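PDB 5LXZ: secreted protein from Streptomyces lividans TK24, which binds copper and probably works as a copper-radical oxidase of the AA5 family, built on a galactose oxidase-like fold with a Kelch beta-propeller. Local coordinates for residues R471-G476 with I496-P501; S417-G422 with L436-Y441; G37-V42 with R60-V65; I412-S417 with P501-R506. The protein carries 1 engineered substitution. One frame throughout, in Å; residues are numbered along the deposited sequence.

Contact 1: R471-G476 with I496-P501; sequences RLMFFG and IEIYTP. With PO4 (phosphate ion), chain G.
The Arg471 guanidinium is met in its plane along two edges: Thr500 OG1 sits at one, and a phosphate ion, probably from the crystallisation liquor, faces the end. Arg471 NE gives Thr500 OG1 a bent bond of 2.9 Å (131° at the hydrogen), while NH1 and NH2 reach phosphate O2 and O4 almost straight, each at 2.7 Å. The extended chain from CG to NE runs beside Thr500 in the same direction, so the hydroxyl helps set the turn of the flat group, with the phosphate and Asp469 (salt-bridged to NH1). An alanine at Thr500 would remove the OG1 acceptor and the CG2 methyl beside NE, and would probably loosen the guanidinium on its NE side. The Phe474 ring has Glu497 O at its edge, and Tyr499 turns an edge to Leu472 CD1. Backbone pairs Leu472–Tyr499 and Phe474–Glu497 each exchange two hydrogen bonds. On the other face of the sheet, Met473, bent at chi2 and chi3, brings CG to 3.5 Å from Ile496 CG2. The pair forms the middle of a four-stranded antiparallel blade: strand 462-466 flanks 472-476, the N-terminal strand 14-18 flanks 496-500, and Trp15 meets the Phe474 ring edge-to-face.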
loop_
_atom_site.group_PDB
_atom_site.type_symbol
_atom_site.label_atom_id
_atom_site.label_comp_id
_atom_site.label_asym_id
_atom_site.label_seq_id
_atom_site.Cartn_x
_atom_site.Cartn_y
_atom_site.Cartn_z
ATOM N N ARG A 471 -11.711 17.872 3.647
ATOM C CA ARG A 471 -10.560 17.767 4.531
ATOM C C ARG A 471 -10.012 16.371 4.420
ATOM O O ARG A 471 -10.615 15.507 3.792
ATOM C CB ARG A 471 -10.941 18.061 5.964
ATOM C CG ARG A 471 -11.458 19.487 6.147
ATOM C CD ARG A 471 -11.823 19.792 7.596
ATOM N NE ARG A 471 -12.227 21.186 7.734
ATOM C CZ ARG A 471 -13.439 21.663 7.438
ATOM N NH1 ARG A 471 -14.408 20.873 6.992
ATOM N NH2 ARG A 471 -13.674 22.959 7.545
ATOM N N LEU A 472 -8.849 16.175 5.014
ATOM C CA LEU A 472 -8.130 14.894 4.914
ATOM C C LEU A 472 -7.728 14.394 6.270
ATOM O O LEU A 472 -7.290 15.160 7.136
ATOM C CB LEU A 472 -6.922 15.042 4.036
ATOM C CG LEU A 472 -7.282 15.388 2.598
ATOM C CD1 LEU A 472 -7.052 16.884 2.315
ATOM C CD2 LEU A 472 -6.519 14.546 1.599
ATOM N N MET A 473 -7.834 13.080 6.455
ATOM C CA MET A 473 -7.424 12.443 7.694
ATOM C C MET A 473 -6.105 11.734 7.459
ATOM O O MET A 473 -5.929 11.057 6.439
ATOM C CB MET A 473 -8.477 11.458 8.172
ATOM C CG MET A 473 -8.182 10.832 9.503
ATOM S SD MET A 473 -7.163 9.357 9.447
ATOM C CE MET A 473 -8.382 8.190 8.843
ATOM N N PHE A 474 -5.200 11.877 8.421
ATOM C CA PHE A 474 -3.900 11.241 8.417
ATOM C C PHE A 474 -3.782 10.354 9.632
ATOM O O PHE A 474 -4.221 10.691 10.731
ATOM C CB PHE A 474 -2.805 12.306 8.436
ATOM C CG PHE A 474 -2.566 12.936 7.096
ATOM C CD1 PHE A 474 -3.498 13.846 6.555
ATOM C CD2 PHE A 474 -1.415 12.659 6.355
ATOM C CE1 PHE A 474 -3.299 14.437 5.298
ATOM C CE2 PHE A 474 -1.219 13.270 5.128
ATOM C CZ PHE A 474 -2.156 14.125 4.577
ATOM N N PHE A 475 -3.199 9.159 9.449
ATOM C CA PHE A 475 -3.113 8.183 10.525
ATOM C C PHE A 475 -1.791 7.461 10.528
ATOM O O PHE A 475 -1.051 7.463 9.546
ATOM C CB PHE A 475 -4.236 7.136 10.391
ATOM C CG PHE A 475 -4.121 6.303 9.154
ATOM C CD1 PHE A 475 -3.375 5.116 9.158
ATOM C CD2 PHE A 475 -4.746 6.677 7.975
ATOM C CE1 PHE A 475 -3.250 4.333 8.015
ATOM C CE2 PHE A 475 -4.616 5.891 6.832
ATOM C CZ PHE A 475 -3.863 4.726 6.865
ATOM N N GLY A 476 -1.521 6.774 11.628
ATOM C CA GLY A 476 -0.441 5.843 11.730
ATOM C C GLY A 476 0.889 6.435 12.078
ATOM O O GLY A 476 0.956 7.586 12.518
ATOM N N ILE A 496 -4.396 10.903 15.384
ATOM C CA ILE A 496 -4.961 11.126 14.076
ATOM C C ILE A 496 -4.871 12.645 13.824
ATOM O O ILE A 496 -5.031 13.397 14.789
ATOM C CB ILE A 496 -6.423 10.626 14.171
ATOM C CG1 ILE A 496 -6.451 9.128 14.503
ATOM C CG2 ILE A 496 -7.196 10.863 12.891
ATOM C CD1 ILE A 496 -5.766 8.281 13.427
ATOM N N GLU A 497 -4.660 13.083 12.591
ATOM C CA GLU A 497 -4.721 14.496 12.263
ATOM C C GLU A 497 -5.751 14.708 11.176
ATOM O O GLU A 497 -5.965 13.838 10.313
ATOM C CB GLU A 497 -3.390 15.021 11.758
ATOM C CG GLU A 497 -2.386 15.401 12.815
ATOM C CD GLU A 497 -1.128 16.065 12.214
ATOM O OE1 GLU A 497 -0.221 15.365 11.792
ATOM O OE2 GLU A 497 -1.034 17.294 12.174
ATOM N N ILE A 498 -6.355 15.883 11.187
ATOM C CA ILE A 498 -7.139 16.372 10.064
ATOM C C ILE A 498 -6.457 17.562 9.461
ATOM O O ILE A 498 -6.089 18.492 10.200
ATOM C CB ILE A 498 -8.514 16.804 10.539
ATOM C CG1 ILE A 498 -9.174 15.653 11.235
ATOM C CG2 ILE A 498 -9.377 17.331 9.400
ATOM C CD1 ILE A 498 -9.406 14.474 10.410
ATOM N N TYR A 499 -6.269 17.543 8.159
ATOM C CA TYR A 499 -5.760 18.672 7.436
ATOM C C TYR A 499 -6.899 19.361 6.715
ATOM O O TYR A 499 -7.662 18.754 5.952
ATOM C CB TYR A 499 -4.654 18.266 6.440
ATOM C CG TYR A 499 -4.133 19.439 5.642
ATOM C CD1 TYR A 499 -3.448 20.467 6.272
ATOM C CD2 TYR A 499 -4.386 19.554 4.290
ATOM C CE1 TYR A 499 -2.994 21.547 5.558
ATOM C CE2 TYR A 499 -3.905 20.612 3.543
ATOM C CZ TYR A 499 -3.261 21.659 4.199
ATOM O OH TYR A 499 -2.814 22.700 3.426
ATOM N N THR A 500 -6.993 20.681 6.890
ATOM C CA THR A 500 -7.963 21.503 6.195
ATOM C C THR A 500 -7.191 22.311 5.148
ATOM O O THR A 500 -6.362 23.168 5.507
ATOM C CB THR A 500 -8.647 22.478 7.180
ATOM O OG1 THR A 500 -9.373 21.740 8.149
ATOM C CG2 THR A 500 -9.608 23.375 6.462
ATOM N N PRO A 501 -7.414 22.059 3.866
ATOM C CA PRO A 501 -6.580 22.708 2.849
ATOM C C PRO A 501 -6.930 24.216 2.706
ATOM O O PRO A 501 -7.977 24.636 3.168
ATOM C CB PRO A 501 -6.916 21.937 1.542
ATOM C CG PRO A 501 -7.412 20.611 2.064
ATOM C CD PRO A 501 -8.165 20.913 3.306
HETATM P P PO4 G . -17.182 23.299 6.356
HETATM O O1 PO4 G . -18.412 23.375 7.236
HETATM O O2 PO4 G . -16.850 21.802 6.215
HETATM O O3 PO4 G . -17.440 23.949 5.013
HETATM O O4 PO4 G . -16.042 24.078 6.958
#

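Contact 2: S417-G422 with L436-Y441; sequences SVLVSG and LQARLY
Five backbone hydrogen bonds hold residues 417-422 to 436-441, and nearly every one is close to straight. Val418 and Tyr441 bond each other twice, as do Val420 and Arg439; Gly422 N then reaches Gln437 O at 3.0 Å, nearly along the C=O axis. Two acceptors carry a second load. Val420 O takes Arg439 N and also a water at 2.8 Å, which in turn accepts from Arg439 NH1, tying the side chain back to the neighbouring strand. Gln437 O likewise receives a second water, which also donates to Gly422 O. The Arg439 guanidinium grips Gln437 OE1 end-on: NH1, on a lone pair, and NH2, above the amide plane, both lie 2.9 Å from OE1, which is therefore doubly satisfied. Gln437 NE2 is bound by Glu402, and Tyr441 OH by Asn446. The face carrying Leu419, Leu440, Ser421 and Ala438 is mainly apolar: the two leucine side chains cross obliquely, Leu419 CD1 4.0 Å from Leu440 CD2, though the Ser421 hydroxyl lies there too, OG 3.4 Å from Ala438 CB. Strands 409-412 and 447-450 complete the sheet on either side, making the four-stranded antiparallel blade characteristic of a Kelch propeller.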
loop_
_atom_site.group_PDB
_atom_site.type_symbol
_atom_site.label_atom_id
_atom_site.label_comp_id
_atom_site.label_asym_id
_atom_site.label_seq_id
_atom_site.Cartn_x
_atom_site.Cartn_y
_atom_site.Cartn_z
ATOM N N SER A 417 -5.341 19.293 -7.273
ATOM C CA SER A 417 -4.085 19.204 -6.550
ATOM C C SER A 417 -3.905 17.837 -5.893
ATOM O O SER A 417 -4.856 17.079 -5.738
ATOM C CB SER A 417 -3.950 20.347 -5.543
ATOM O OG SER A 417 -4.777 20.222 -4.433
ATOM N N VAL A 418 -2.661 17.516 -5.590
ATOM C CA VAL A 418 -2.313 16.326 -4.843
ATOM C C VAL A 418 -1.555 16.754 -3.598
ATOM O O VAL A 418 -0.522 17.391 -3.684
ATOM C CB VAL A 418 -1.468 15.345 -5.660
ATOM C CG1 VAL A 418 -1.175 14.079 -4.838
ATOM C CG2 VAL A 418 -2.195 14.968 -6.943
ATOM N N LEU A 419 -2.043 16.402 -2.443
ATOM C CA LEU A 419 -1.374 16.658 -1.181
ATOM C C LEU A 419 -0.324 15.615 -0.917
ATOM O O LEU A 419 -0.679 14.430 -0.803
ATOM C CB LEU A 419 -2.371 16.717 -0.032
ATOM C CG LEU A 419 -1.843 16.960 1.368
ATOM C CD1 LEU A 419 -1.170 18.308 1.499
ATOM C CD2 LEU A 419 -2.960 16.778 2.397
ATOM N N VAL A 420 0.938 16.014 -0.807
ATOM C CA VAL A 420 2.065 15.135 -0.568
ATOM C C VAL A 420 2.666 15.555 0.750
ATOM O O VAL A 420 3.115 16.713 0.896
ATOM C CB VAL A 420 3.087 15.234 -1.710
ATOM C CG1 VAL A 420 4.288 14.368 -1.420
ATOM C CG2 VAL A 420 2.441 14.868 -3.028
ATOM N N SER A 421 2.625 14.682 1.739
ATOM C CA SER A 421 2.940 15.063 3.118
ATOM C C SER A 421 3.672 13.979 3.867
ATOM O O SER A 421 3.457 12.792 3.653
ATOM C CB SER A 421 1.621 15.437 3.844
ATOM O OG SER A 421 1.844 15.976 5.133
ATOM N N GLY A 422 4.464 14.406 4.833
ATOM C CA GLY A 422 5.067 13.491 5.755
ATOM C C GLY A 422 6.118 12.617 5.134
ATOM O O GLY A 422 6.769 12.996 4.143
ATOM N N LEU A 436 8.452 16.787 8.737
ATOM C CA LEU A 436 7.167 17.446 9.011
ATOM C C LEU A 436 6.980 18.573 7.980
ATOM O O LEU A 436 7.045 19.777 8.271
ATOM C CB LEU A 436 7.012 17.876 10.488
ATOM C CG LEU A 436 6.596 16.743 11.449
ATOM C CD1 LEU A 436 7.649 15.652 11.566
ATOM C CD2 LEU A 436 6.280 17.241 12.852
ATOM N N GLN A 437 6.735 18.157 6.740
ATOM C CA GLN A 437 6.510 19.045 5.610
ATOM C C GLN A 437 5.371 18.530 4.786
ATOM O O GLN A 437 5.199 17.298 4.684
ATOM C CB GLN A 437 7.705 19.161 4.684
ATOM C CG GLN A 437 8.940 19.703 5.354
ATOM C CD GLN A 437 10.117 19.804 4.419
ATOM O OE1 GLN A 437 10.075 19.398 3.261
ATOM N NE2 GLN A 437 11.222 20.329 4.953
ATOM N N ALA A 438 4.571 19.428 4.271
ATOM C CA ALA A 438 3.498 19.117 3.344
ATOM C C ALA A 438 3.545 20.037 2.151
ATOM O O ALA A 438 3.883 21.232 2.297
ATOM C CB ALA A 438 2.139 19.215 4.013
ATOM N N ARG A 439 3.126 19.540 1.001
ATOM C CA ARG A 439 3.105 20.252 -0.231
ATOM C C ARG A 439 1.848 19.917 -0.996
ATOM O O ARG A 439 1.305 18.809 -0.888
ATOM C CB ARG A 439 4.282 19.869 -1.119
ATOM C CG ARG A 439 5.622 20.289 -0.571
ATOM C CD ARG A 439 6.724 19.513 -1.261
ATOM N NE ARG A 439 8.035 20.029 -0.859
ATOM C CZ ARG A 439 8.614 19.805 0.313
ATOM N NH1 ARG A 439 8.077 18.998 1.220
ATOM N NH2 ARG A 439 9.788 20.409 0.607
ATOM N N LEU A 440 1.410 20.863 -1.799
ATOM C CA LEU A 440 0.461 20.609 -2.854
ATOM C C LEU A 440 1.168 20.512 -4.179
ATOM O O LEU A 440 1.916 21.439 -4.571
ATOM C CB LEU A 440 -0.623 21.689 -2.904
ATOM C CG LEU A 440 -1.554 21.808 -1.719
ATOM C CD1 LEU A 440 -2.387 23.061 -1.859
ATOM C CD2 LEU A 440 -2.450 20.585 -1.531
ATOM N N TYR A 441 0.978 19.409 -4.898
ATOM C CA TYR A 441 1.429 19.279 -6.282
ATOM C C TYR A 441 0.312 19.785 -7.173
ATOM O O TYR A 441 -0.855 19.435 -6.990
ATOM C CB TYR A 441 1.715 17.822 -6.624
ATOM C CG TYR A 441 2.056 17.639 -8.067
ATOM C CD1 TYR A 441 3.248 18.156 -8.600
ATOM C CD2 TYR A 441 1.174 17.030 -8.940
ATOM C CE1 TYR A 441 3.518 18.048 -9.961
ATOM C CE2 TYR A 441 1.462 16.876 -10.265
ATOM C CZ TYR A 441 2.635 17.399 -10.788
ATOM O OH TYR A 441 2.886 17.268 -12.129
HETATM O O HOH W 1 5.915 17.150 1.127
HETATM O O HOH W 2 6.974 15.530 3.150
#

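Contact 3: G37-V42 with R60-V65; sequences GKVLMV and RIWDPV
Backbone hydrogen bonds are the first kind of interaction. Val39 and Trp62 donate to each other's carbonyls, as do Met41 and Arg60, four bonds of 2.8 to 2.9 Å that all run nearly straight and within the carbonyl planes. Between them lies the non-hydrogen-bonded pair Leu40 and Ile61.

Apolar and sulfur contacts come second, gathered round the Trp62 indole. Its chi1 of 171° sets CG anti to the backbone N, so the ring runs alongside Val39, whose CG2 lies 3.7 Å from Trp62 CE3. Met41, extended until its last torsion bends, crosses obliquely; its SD lies 3.8 Å from Trp62 CB and 5.3 Å from the centroid of the five-membered ring, 53° off its normal, an oblique Met-aromatic contact. Pro64 CA covers one indole face toward its rim, 3.7 Å above the plane.

Polar and charged contacts come third. The extended Lys38 chain crosses Ile61 obliquely, CB and CD both against its CG2. Lys38 NZ stays 4.6 Å from Asp63 OD2, too far for a salt bridge; a water bonds firmly to OD2 but only weakly to NZ, whose direct partner is Glu234. An alanine at Lys38 would keep the CB contact but lose CD and the NZ tie to Glu234, and would probably weaken the cover over the isoleucine. Asp63 OD1 accepts from Val65 N, an Asx turn, and from Lys66 N.

Within a five-stranded antiparallel sheet, strand 30-33 flanks 39-44 and strand 69-71 flanks 58-62; the face bearing Met41 and Trp62 packs on strand 496-500, while Phe20 meets the indole edge-to-face.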
loop_
_atom_site.group_PDB
_atom_site.type_symbol
_atom_site.label_atom_id
_atom_site.label_comp_id
_atom_site.label_asym_id
_atom_site.label_seq_id
_atom_site.Cartn_x
_atom_site.Cartn_y
_atom_site.Cartn_z
ATOM N N GLY A 37 -19.818 7.489 4.195
ATOM C CA GLY A 37 -19.180 8.663 4.684
ATOM C C GLY A 37 -18.323 8.428 5.914
ATOM O O GLY A 37 -17.686 9.358 6.382
ATOM N N LYS A 38 -18.299 7.198 6.411
ATOM C CA LYS A 38 -17.504 6.851 7.570
ATOM C C LYS A 38 -16.193 6.229 7.129
ATOM O O LYS A 38 -16.069 5.767 5.981
ATOM C CB LYS A 38 -18.298 5.910 8.440
ATOM C CG LYS A 38 -19.600 6.595 8.885
ATOM C CD LYS A 38 -20.336 5.732 9.840
ATOM C CE LYS A 38 -21.749 6.233 10.094
ATOM N NZ LYS A 38 -22.374 5.288 11.066
ATOM N N VAL A 39 -15.227 6.227 8.033
ATOM C CA VAL A 39 -13.897 5.698 7.737
ATOM C C VAL A 39 -13.668 4.435 8.514
ATOM O O VAL A 39 -13.799 4.420 9.749
ATOM C CB VAL A 39 -12.814 6.718 8.070
ATOM C CG1 VAL A 39 -11.431 6.182 7.761
ATOM C CG2 VAL A 39 -13.061 8.033 7.336
ATOM N N LEU A 40 -13.308 3.376 7.796
ATOM C CA LEU A 40 -12.890 2.117 8.385
ATOM C C LEU A 40 -11.406 2.234 8.722
ATOM O O LEU A 40 -10.604 2.606 7.861
ATOM C CB LEU A 40 -13.112 0.985 7.404
ATOM C CG LEU A 40 -12.697 -0.394 7.907
ATOM C CD1 LEU A 40 -13.660 -0.857 8.967
ATOM C CD2 LEU A 40 -12.568 -1.369 6.726
ATOM N N MET A 41 -11.041 1.967 9.967
ATOM C CA MET A 41 -9.665 2.054 10.429
ATOM C C MET A 41 -9.264 0.694 10.967
ATOM O O MET A 41 -9.827 0.226 11.983
ATOM C CB MET A 41 -9.567 3.130 11.506
ATOM C CG MET A 41 -10.022 4.491 10.990
ATOM S SD MET A 41 -10.160 5.752 12.262
ATOM C CE MET A 41 -8.410 6.080 12.448
ATOM N N VAL A 42 -8.295 0.053 10.335
ATOM C CA VAL A 42 -7.954 -1.316 10.653
ATOM C C VAL A 42 -6.562 -1.377 11.264
ATOM O O VAL A 42 -5.589 -0.891 10.698
ATOM C CB VAL A 42 -8.017 -2.248 9.431
ATOM C CG1 VAL A 42 -7.788 -3.683 9.848
ATOM C CG2 VAL A 42 -9.341 -2.111 8.706
ATOM N N ARG A 60 -11.817 0.067 13.921
ATOM C CA ARG A 60 -12.762 1.118 14.239
ATOM C C ARG A 60 -13.526 1.605 13.040
ATOM O O ARG A 60 -13.045 1.531 11.921
ATOM C CB ARG A 60 -12.064 2.314 14.880
ATOM C CG ARG A 60 -11.133 1.986 16.040
ATOM C CD ARG A 60 -11.883 1.526 17.265
ATOM N NE ARG A 60 -10.900 1.154 18.286
ATOM C CZ ARG A 60 -10.526 -0.073 18.647
ATOM N NH1 ARG A 60 -11.081 -1.161 18.145
ATOM N NH2 ARG A 60 -9.577 -0.226 19.569
ATOM N N ILE A 61 -14.720 2.134 13.273
ATOM C CA ILE A 61 -15.434 2.983 12.322
ATOM C C ILE A 61 -15.557 4.355 12.928
ATOM O O ILE A 61 -16.054 4.501 14.070
ATOM C CB ILE A 61 -16.815 2.438 12.026
ATOM C CG1 ILE A 61 -16.671 1.173 11.224
ATOM C CG2 ILE A 61 -17.682 3.492 11.294
ATOM C CD1 ILE A 61 -17.976 0.504 10.962
ATOM N N TRP A 62 -15.094 5.363 12.192
ATOM C CA TRP A 62 -15.076 6.730 12.638
ATOM C C TRP A 62 -16.002 7.525 11.750
ATOM O O TRP A 62 -15.927 7.439 10.519
ATOM C CB TRP A 62 -13.665 7.272 12.562
ATOM C CG TRP A 62 -13.524 8.742 12.789
ATOM C CD1 TRP A 62 -13.939 9.457 13.880
ATOM C CD2 TRP A 62 -12.898 9.681 11.914
ATOM N NE1 TRP A 62 -13.620 10.795 13.730
ATOM C CE2 TRP A 62 -12.966 10.956 12.538
ATOM C CE3 TRP A 62 -12.306 9.573 10.644
ATOM C CZ2 TRP A 62 -12.461 12.123 11.931
ATOM C CZ3 TRP A 62 -11.804 10.728 10.043
ATOM C CH2 TRP A 62 -11.875 11.976 10.688
ATOM N N ASP A 63 -16.918 8.279 12.370
ATOM C CA ASP A 63 -17.821 9.155 11.640
ATOM C C ASP A 63 -17.221 10.544 11.721
ATOM O O ASP A 63 -17.222 11.160 12.795
ATOM C CB ASP A 63 -19.205 9.092 12.264
ATOM C CG ASP A 63 -20.207 9.985 11.582
ATOM O OD1 ASP A 63 -19.827 10.944 10.924
ATOM O OD2 ASP A 63 -21.411 9.704 11.726
ATOM N N PRO A 64 -16.665 11.045 10.610
ATOM C CA PRO A 64 -16.034 12.348 10.685
ATOM C C PRO A 64 -17.009 13.502 10.890
ATOM O O PRO A 64 -16.553 14.544 11.349
ATOM C CB PRO A 64 -15.283 12.485 9.359
ATOM C CG PRO A 64 -15.801 11.429 8.487
ATOM C CD PRO A 64 -16.471 10.387 9.301
ATOM N N VAL A 65 -18.283 13.332 10.568
ATOM C CA VAL A 65 -19.255 14.435 10.676
ATOM C C VAL A 65 -19.637 14.574 12.161
ATOM O O VAL A 65 -19.550 15.654 12.742
ATOM C CB VAL A 65 -20.483 14.194 9.779
ATOM C CG1 VAL A 65 -21.546 15.281 9.976
ATOM C CG2 VAL A 65 -20.069 14.174 8.302
HETATM O O HOH W 3 -22.133 7.842 13.357
#

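Contact 4: I412-S417 with P501-R506; sequences ILPDDS and PPYLYR
At the start of the turn, Leu413 directs its branch at the phenol of Tyr503: its CD2 methyl lies 3.9 Å from Tyr503 CE2 and CG 3.7 Å from Tyr503 OH. The same CD2 touches Pro501 CG at 4.0 Å, so one leucine methyl bridges the proline and the aromatic ring. Pro414 follows, crossing the ring at about a right angle, with CD 3.3 Å from Tyr503 OH. That hydroxyl is not left to carbon neighbours, for Gly470 O is its hydrogen-bonding partner. Asp415 comes next, chi1 of 65° putting its CG in the crowded position between backbone N and carbonyl carbon. There OD2 meets the ring edge 3.5 Å from Tyr503 CD2, carboxylate and ring standing 87° apart, an arrangement in which the carboxylate is likely to be drawn to the partly positive ring hydrogens. The other oxygen serves the turn: Asp415 OD1 accepts from Ser417 OG at 2.7 Å on its syn lone pair, and from Ser417 N at 3.0 Å from above the carboxylate plane, an Asx turn. Asp416 turns to Arg539 and Lys537 of strand 535-541, with which it forms salt bridges. Across the contact, Pro501 CB lies over the Tyr503 ring centre. The hydrogen bonds Asp416 N to Leu413 O and Leu413 N to Ser417 O, with positive phi at Asp416, make a type I turn plus G1 bulge, the classic 3:5 beta hairpin. Here it joins strands 409-412 and 418-421 of the Kelch blade and packs against the short 3-10 segment that follows strand 496-500.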
loop_
_atom_site.group_PDB
_atom_site.type_symbol
_atom_site.label_atom_id
_atom_site.label_comp_id
_atom_site.label_asym_id
_atom_site.label_seq_id
_atom_site.Cartn_x
_atom_site.Cartn_y
_atom_site.Cartn_z
ATOM N N ILE A 412 -5.165 12.664 -3.600
ATOM C CA ILE A 412 -5.769 13.536 -4.601
ATOM C C ILE A 412 -6.843 14.401 -3.949
ATOM O O ILE A 412 -7.640 13.915 -3.139
ATOM C CB ILE A 412 -6.423 12.706 -5.700
ATOM C CG1 ILE A 412 -5.374 11.838 -6.426
ATOM C CG2 ILE A 412 -7.156 13.592 -6.681
ATOM C CD1 ILE A 412 -6.037 10.803 -7.312
ATOM N N LEU A 413 -6.840 15.702 -4.246
ATOM C CA LEU A 413 -7.872 16.621 -3.772
ATOM C C LEU A 413 -8.822 17.001 -4.905
ATOM O O LEU A 413 -8.462 16.898 -6.080
ATOM C CB LEU A 413 -7.220 17.915 -3.241
ATOM C CG LEU A 413 -6.764 17.876 -1.770
ATOM C CD1 LEU A 413 -5.988 16.684 -1.343
ATOM C CD2 LEU A 413 -6.024 19.173 -1.417
ATOM N N PRO A 414 -10.011 17.502 -4.548
ATOM C CA PRO A 414 -11.029 17.792 -5.565
ATOM C C PRO A 414 -10.793 18.958 -6.507
ATOM O O PRO A 414 -11.532 19.095 -7.496
ATOM C CB PRO A 414 -12.306 17.972 -4.752
ATOM C CG PRO A 414 -11.857 18.319 -3.421
ATOM C CD PRO A 414 -10.556 17.610 -3.192
ATOM N N ASP A 415 -9.771 19.756 -6.242
ATOM C CA ASP A 415 -9.379 20.825 -7.141
ATOM C C ASP A 415 -8.280 20.413 -8.130
ATOM O O ASP A 415 -7.724 21.261 -8.819
ATOM C CB ASP A 415 -8.961 22.063 -6.354
ATOM C CG ASP A 415 -7.727 21.842 -5.523
ATOM O OD1 ASP A 415 -7.269 20.686 -5.372
ATOM O OD2 ASP A 415 -7.179 22.832 -5.008
ATOM N N ASP A 416 -7.942 19.115 -8.160
ATOM C CA ASP A 416 -6.878 18.536 -9.005
ATOM C C ASP A 416 -5.483 18.688 -8.436
ATOM O O ASP A 416 -4.505 18.208 -9.059
ATOM C CB ASP A 416 -6.901 18.978 -10.454
ATOM C CG ASP A 416 -8.179 18.656 -11.149
ATOM O OD1 ASP A 416 -8.853 17.671 -10.799
ATOM O OD2 ASP A 416 -8.524 19.369 -12.131
ATOM N N SER A 417 -5.341 19.293 -7.273
ATOM C CA SER A 417 -4.085 19.204 -6.550
ATOM C C SER A 417 -3.905 17.837 -5.893
ATOM O O SER A 417 -4.856 17.079 -5.738
ATOM C CB SER A 417 -3.950 20.347 -5.543
ATOM O OG SER A 417 -4.777 20.222 -4.433
ATOM N N PRO A 501 -7.414 22.059 3.866
ATOM C CA PRO A 501 -6.580 22.708 2.849
ATOM C C PRO A 501 -6.930 24.216 2.706
ATOM O O PRO A 501 -7.977 24.636 3.168
ATOM C CB PRO A 501 -6.916 21.937 1.542
ATOM C CG PRO A 501 -7.412 20.611 2.064
ATOM C CD PRO A 501 -8.165 20.913 3.306
ATOM N N PRO A 502 -6.094 24.959 2.011
ATOM C CA PRO A 502 -6.342 26.404 1.834
ATOM C C PRO A 502 -7.715 26.701 1.256
ATOM O O PRO A 502 -8.335 27.727 1.583
ATOM C CB PRO A 502 -5.273 26.790 0.832
ATOM C CG PRO A 502 -4.148 25.833 1.060
ATOM C CD PRO A 502 -4.808 24.547 1.436
ATOM N N TYR A 503 -8.238 25.802 0.407
ATOM C CA TYR A 503 -9.522 26.052 -0.251
ATOM C C TYR A 503 -10.727 26.143 0.670
ATOM O O TYR A 503 -11.806 26.577 0.216
ATOM C CB TYR A 503 -9.748 25.088 -1.436
ATOM C CG TYR A 503 -9.754 23.572 -1.175
ATOM C CD1 TYR A 503 -10.410 23.030 -0.093
ATOM C CD2 TYR A 503 -9.158 22.712 -2.064
ATOM C CE1 TYR A 503 -10.437 21.668 0.140
ATOM C CE2 TYR A 503 -9.188 21.329 -1.854
ATOM C CZ TYR A 503 -9.827 20.826 -0.755
ATOM O OH TYR A 503 -9.845 19.451 -0.549
ATOM N N LEU A 504 -10.581 25.768 1.942
ATOM C CA LEU A 504 -11.645 25.961 2.895
ATOM C C LEU A 504 -11.483 27.219 3.739
ATOM O O LEU A 504 -12.317 27.453 4.613
ATOM C CB LEU A 504 -11.803 24.756 3.773
ATOM C CG LEU A 504 -12.208 23.484 3.007
ATOM C CD1 LEU A 504 -12.576 22.392 3.970
ATOM C CD2 LEU A 504 -13.322 23.702 1.986
ATOM N N TYR A 505 -10.464 28.007 3.439
ATOM C CA TYR A 505 -10.174 29.308 4.130
ATOM C C TYR A 505 -10.316 30.487 3.208
ATOM O O TYR A 505 -9.547 31.464 3.299
ATOM C CB TYR A 505 -8.771 29.260 4.720
ATOM C CG TYR A 505 -8.684 28.356 5.899
ATOM C CD1 TYR A 505 -9.241 28.729 7.137
ATOM C CD2 TYR A 505 -8.069 27.091 5.821
ATOM C CE1 TYR A 505 -9.191 27.902 8.229
ATOM C CE2 TYR A 505 -7.988 26.271 6.933
ATOM C CZ TYR A 505 -8.573 26.656 8.141
ATOM O OH TYR A 505 -8.546 25.878 9.275
ATOM N N ARG A 506 -11.320 30.391 2.347
ATOM C CA ARG A 506 -11.530 31.283 1.214
ATOM C C ARG A 506 -12.979 31.780 1.315
ATOM O O ARG A 506 -13.515 31.890 2.424
ATOM C CB ARG A 506 -11.215 30.517 -0.089
ATOM C CG ARG A 506 -9.921 30.979 -0.728
ATOM C CD ARG A 506 -9.010 29.810 -1.033
ATOM N NE ARG A 506 -7.593 30.150 -0.954
ATOM C CZ ARG A 506 -6.640 29.395 -1.481
ATOM N NH1 ARG A 506 -6.984 28.270 -2.106
ATOM N NH2 ARG A 506 -5.359 29.745 -1.392
#

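In the fold
Contact 3 comes first along the chain, closing a 17-residue loop that holds helix 49-54. Far later, contact 4 opens at the hairpin turn of 412-417, and both remaining contacts fall within its 83-residue span: contact 2 closes 13 residues, then contact 1 closes 19 and ends at Pro501, where contact 4 completes its pairing. Contacts 1 and 2 follow in series, not crossing. Spatially, contact 1 lies between its neighbours, Phe474 packing on Leu419 of contact 2 and Ile498 on Trp62 of contact 3. Three successive blades are thus linked, consistent with a seven-bladed galactose oxidase-like propeller whose last blade includes an N-terminal strand.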